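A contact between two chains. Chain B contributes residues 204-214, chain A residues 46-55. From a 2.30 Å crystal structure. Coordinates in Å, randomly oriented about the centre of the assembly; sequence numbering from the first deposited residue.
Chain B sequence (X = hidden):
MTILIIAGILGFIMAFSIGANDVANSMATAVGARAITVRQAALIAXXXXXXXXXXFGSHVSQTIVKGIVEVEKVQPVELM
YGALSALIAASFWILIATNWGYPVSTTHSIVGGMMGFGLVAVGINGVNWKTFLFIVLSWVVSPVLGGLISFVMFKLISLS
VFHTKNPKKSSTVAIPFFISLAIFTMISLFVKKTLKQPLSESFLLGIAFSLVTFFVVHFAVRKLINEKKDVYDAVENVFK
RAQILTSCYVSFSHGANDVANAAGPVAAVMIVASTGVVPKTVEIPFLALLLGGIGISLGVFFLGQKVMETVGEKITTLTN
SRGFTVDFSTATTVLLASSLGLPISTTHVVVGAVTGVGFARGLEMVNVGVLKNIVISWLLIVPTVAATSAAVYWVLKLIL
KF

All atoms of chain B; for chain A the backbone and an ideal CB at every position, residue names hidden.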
# COMPACT_ATOMS: atom_id res chain seq x y z
N LEU B 204 4.47 1.17 17.07
CA LEU B 204 5.36 0.06 16.76
C LEU B 204 5.32 -0.27 15.27
O LEU B 204 6.37 -0.48 14.63
CB LEU B 204 4.97 -1.15 17.61
CG LEU B 204 5.75 -2.43 17.36
CD1 LEU B 204 7.16 -2.27 17.90
CD2 LEU B 204 5.03 -3.62 17.98
N LEU B 205 4.13 -0.26 14.67
CA LEU B 205 4.02 -0.51 13.24
C LEU B 205 4.62 0.65 12.43
O LEU B 205 5.29 0.43 11.41
CB LEU B 205 2.55 -0.75 12.86
CG LEU B 205 2.11 -2.18 13.18
CD1 LEU B 205 0.60 -2.32 13.27
CD2 LEU B 205 2.66 -3.11 12.11
N GLY B 206 4.37 1.90 12.86
CA GLY B 206 5.00 3.03 12.20
C GLY B 206 6.51 2.91 12.19
O GLY B 206 7.15 3.12 11.16
N ILE B 207 7.09 2.54 13.34
CA ILE B 207 8.55 2.42 13.43
C ILE B 207 9.06 1.31 12.52
O ILE B 207 10.06 1.48 11.83
CB ILE B 207 8.99 2.21 14.89
CG1 ILE B 207 8.61 3.41 15.76
CG2 ILE B 207 10.50 2.05 14.96
CD1 ILE B 207 9.47 4.63 15.48
N ALA B 208 8.39 0.14 12.52
CA ALA B 208 8.93 -0.95 11.70
C ALA B 208 8.89 -0.58 10.21
O ALA B 208 9.86 -0.83 9.47
CB ALA B 208 8.17 -2.25 11.98
N PHE B 209 7.78 0.01 9.76
CA PHE B 209 7.72 0.48 8.37
C PHE B 209 8.80 1.51 8.08
O PHE B 209 9.39 1.51 6.98
CB PHE B 209 6.34 1.07 8.09
CG PHE B 209 5.33 0.05 7.62
CD1 PHE B 209 4.67 -0.77 8.53
CD2 PHE B 209 5.05 -0.08 6.28
CE1 PHE B 209 3.75 -1.71 8.09
CE2 PHE B 209 4.13 -1.02 5.85
CZ PHE B 209 3.48 -1.83 6.75
N SER B 210 9.10 2.38 9.06
CA SER B 210 10.16 3.37 8.90
C SER B 210 11.51 2.71 8.71
O SER B 210 12.32 3.14 7.89
CB SER B 210 10.24 4.28 10.13
OG SER B 210 9.11 5.10 10.18
N LEU B 211 11.80 1.70 9.53
CA LEU B 211 13.09 1.01 9.47
C LEU B 211 13.31 0.38 8.11
O LEU B 211 14.37 0.56 7.49
CB LEU B 211 13.16 -0.04 10.58
CG LEU B 211 13.23 0.71 11.91
CD1 LEU B 211 13.14 -0.24 13.09
CD2 LEU B 211 14.55 1.50 11.93
N VAL B 212 12.29 -0.35 7.61
CA VAL B 212 12.43 -0.98 6.28
C VAL B 212 12.60 0.08 5.20
O VAL B 212 13.44 -0.04 4.29
CB VAL B 212 11.22 -1.88 5.98
CG1 VAL B 212 11.39 -2.52 4.61
CG2 VAL B 212 11.06 -2.93 7.08
N THR B 213 11.77 1.13 5.26
CA THR B 213 11.84 2.22 4.30
C THR B 213 13.22 2.87 4.30
O THR B 213 13.81 3.09 3.23
CB THR B 213 10.75 3.25 4.64
OG1 THR B 213 9.46 2.60 4.62
CG2 THR B 213 10.76 4.45 3.66
N PHE B 214 13.75 3.17 5.49
CA PHE B 214 15.06 3.81 5.57
C PHE B 214 16.12 2.94 4.93
O PHE B 214 16.97 3.44 4.19
CB PHE B 214 15.43 4.10 7.04
CG PHE B 214 16.71 4.91 7.19
CD1 PHE B 214 17.96 4.31 7.02
CD2 PHE B 214 16.66 6.27 7.48
CE1 PHE B 214 19.14 5.06 7.14
CE2 PHE B 214 17.84 7.03 7.59
CZ PHE B 214 19.08 6.42 7.42
N UNK A 46 12.57 -6.94 -0.34
CA UNK A 46 12.65 -6.51 1.05
C UNK A 46 11.38 -5.79 1.44
O UNK A 46 10.86 -5.97 2.54
CB UNK A 46 13.87 -5.61 1.28
N UNK A 47 10.88 -4.93 0.55
CA UNK A 47 9.67 -4.22 0.93
C UNK A 47 8.43 -5.13 0.86
O UNK A 47 7.61 -5.16 1.80
CB UNK A 47 9.48 -3.00 0.03
N UNK A 48 8.28 -5.89 -0.22
CA UNK A 48 7.04 -6.63 -0.43
C UNK A 48 6.90 -7.83 0.51
O UNK A 48 5.79 -8.14 0.95
CB UNK A 48 6.96 -7.10 -1.88
N UNK A 49 8.02 -8.48 0.88
CA UNK A 49 7.96 -9.55 1.87
C UNK A 49 7.44 -9.00 3.19
O UNK A 49 6.55 -9.59 3.82
CB UNK A 49 9.33 -10.20 2.06
N UNK A 50 8.02 -7.89 3.65
CA UNK A 50 7.62 -7.29 4.91
C UNK A 50 6.14 -6.91 4.88
O UNK A 50 5.40 -7.15 5.84
CB UNK A 50 8.48 -6.06 5.21
N UNK A 51 5.69 -6.37 3.74
CA UNK A 51 4.30 -5.93 3.61
C UNK A 51 3.33 -7.12 3.67
O UNK A 51 2.28 -7.04 4.32
CB UNK A 51 4.11 -5.16 2.30
N UNK A 52 3.64 -8.21 2.96
CA UNK A 52 2.82 -9.41 3.06
C UNK A 52 2.79 -9.97 4.47
O UNK A 52 1.73 -10.36 4.97
CB UNK A 52 3.33 -10.48 2.09
N UNK A 53 3.95 -10.00 5.13
CA UNK A 53 4.03 -10.49 6.50
C UNK A 53 3.12 -9.69 7.43
O UNK A 53 2.46 -10.28 8.30
CB UNK A 53 5.48 -10.43 7.00
N UNK A 54 3.10 -8.36 7.28
CA UNK A 54 2.31 -7.51 8.18
C UNK A 54 0.82 -7.55 7.83
O UNK A 54 -0.04 -7.64 8.70
CB UNK A 54 2.82 -6.07 8.12
N UNK A 55 0.49 -7.43 6.54
CA UNK A 55 -0.91 -7.35 6.16
C UNK A 55 -1.62 -8.69 6.30
O UNK A 55 -2.84 -8.73 6.54
CB UNK A 55 -1.03 -6.84 4.72

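The two helices run nearly antiparallel, at 165°, with their axes 10.3 Å apart at closest approach. That spacing leaves room for side chains of some size, and the surface offered by chain B is almost wholly apolar: Leu B205, Ala B208, Phe B209 and Val B212, with Thr B213 at one end. The hydroxyl of Thr B213 is already a donor to the backbone of its own helix, OG1 to Phe B209 O at 2.6 Å, so little here calls for a polar partner.

At position 46 CA-to-CB points toward chain B, but the ideal CB lies 5.2 Å from Val B212 CG1, and many apolar side chains would fit. The residue is Met A46; its side chain comes no nearer than 5.1 Å, CB to Val B212 CG1, and its closest contact is through the backbone, O to Val B212 CG1 at 4.1 Å.

Position 47 points sideways, its ideal CB 5.0 Å from Val B212 CG1. A long or aromatic side chain could bend back to Val B212 and Thr B213; a short one would fall short. Phe A47 does reach, with chi1 between wells at -147°. Its CD2 lies 4.0 Å from Val B212 CG1, and its ring edge meets Thr B213, CE2 to OG1 at 3.6 Å.

Positions 48 and 49 are beyond the reach of chain B, which sets no preference. They hold Leu A48 and Glu A49, the latter's carboxylate hydrogen-bonded elsewhere in the structure.

Position 50 points toward chain B, its ideal CB 4.5 Å from Val B212 CG2, with Ala B208 offering only a methyl and Phe B209 a ring face. Leucine, methionine or an aromatic would suit. Phe A50, chi1 t, has the largest covered area on its stretch, 92 Å². Val B212 CG2 sits over its face, 3.8 Å from the ring centroid, while its CZ lies 3.8 Å from Ala B208 CB. Its edge is directed at the face of Phe B209, centroids 4.9 Å apart and planes at 77°.

At position 51 CA-to-CB points sideways, with the ideal CB 5.5 Å from Phe B209 CE2, so a branched or flexible apolar chain could close the gap. Leu A51 does so, CD1 lying 3.9 Å from Phe B209 CE2 at the ring edge.

Positions 52 and 53 are out of reach, without preference: Gly A52 and Ala A53.

Position 54 points toward Phe B209 CE1 (4.5 Å from the ideal CB) and Leu B205 CD2 (5.0 Å), favouring a compact aliphatic. Val A54 CG1 lies 4.0 Å from both Leu B205 CD2 and Phe B209 CE1.

Position 55 points sideways, with nothing of chain B near enough to set a preference; Met A55 makes no contact.

Chain A, residues 46-55: MFLEFLGAVM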
# COMPACT_ATOMS: atom_id res chain seq x y z
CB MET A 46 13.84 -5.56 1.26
CG MET A 46 15.19 -6.21 1.38
SD MET A 46 16.35 -4.92 1.93
CE MET A 46 15.95 -4.83 3.66
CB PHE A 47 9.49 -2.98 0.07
CG PHE A 47 8.86 -1.88 0.81
CD1 PHE A 47 7.49 -1.87 0.99
CD2 PHE A 47 9.62 -0.87 1.37
CE1 PHE A 47 6.89 -0.86 1.71
CE2 PHE A 47 9.04 0.13 2.08
CZ PHE A 47 7.66 0.14 2.25
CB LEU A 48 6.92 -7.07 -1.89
CG LEU A 48 6.28 -6.09 -2.92
CD1 LEU A 48 4.78 -5.87 -2.68
CD2 LEU A 48 7.01 -4.75 -2.98
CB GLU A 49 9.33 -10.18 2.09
CG GLU A 49 9.97 -10.80 0.87
CD GLU A 49 9.54 -12.22 0.67
OE1 GLU A 49 8.92 -12.76 1.60
OE2 GLU A 49 9.82 -12.77 -0.42
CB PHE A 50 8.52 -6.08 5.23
CG PHE A 50 8.07 -5.27 6.43
CD1 PHE A 50 8.44 -5.65 7.71
CD2 PHE A 50 7.28 -4.15 6.27
CE1 PHE A 50 8.01 -4.93 8.82
CE2 PHE A 50 6.87 -3.41 7.38
CZ PHE A 50 7.24 -3.80 8.65
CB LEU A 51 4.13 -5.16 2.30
CG LEU A 51 2.80 -4.46 2.08
CD1 LEU A 51 2.66 -3.26 3.03
CD2 LEU A 51 2.66 -4.04 0.62
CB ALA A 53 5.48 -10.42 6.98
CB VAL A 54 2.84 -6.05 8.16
CG1 VAL A 54 1.82 -5.11 8.77
CG2 VAL A 54 4.15 -5.95 8.91
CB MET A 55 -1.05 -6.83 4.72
CG MET A 55 -0.51 -5.41 4.52
SD MET A 55 -0.91 -4.60 2.94
CE MET A 55 -2.64 -4.98 2.73
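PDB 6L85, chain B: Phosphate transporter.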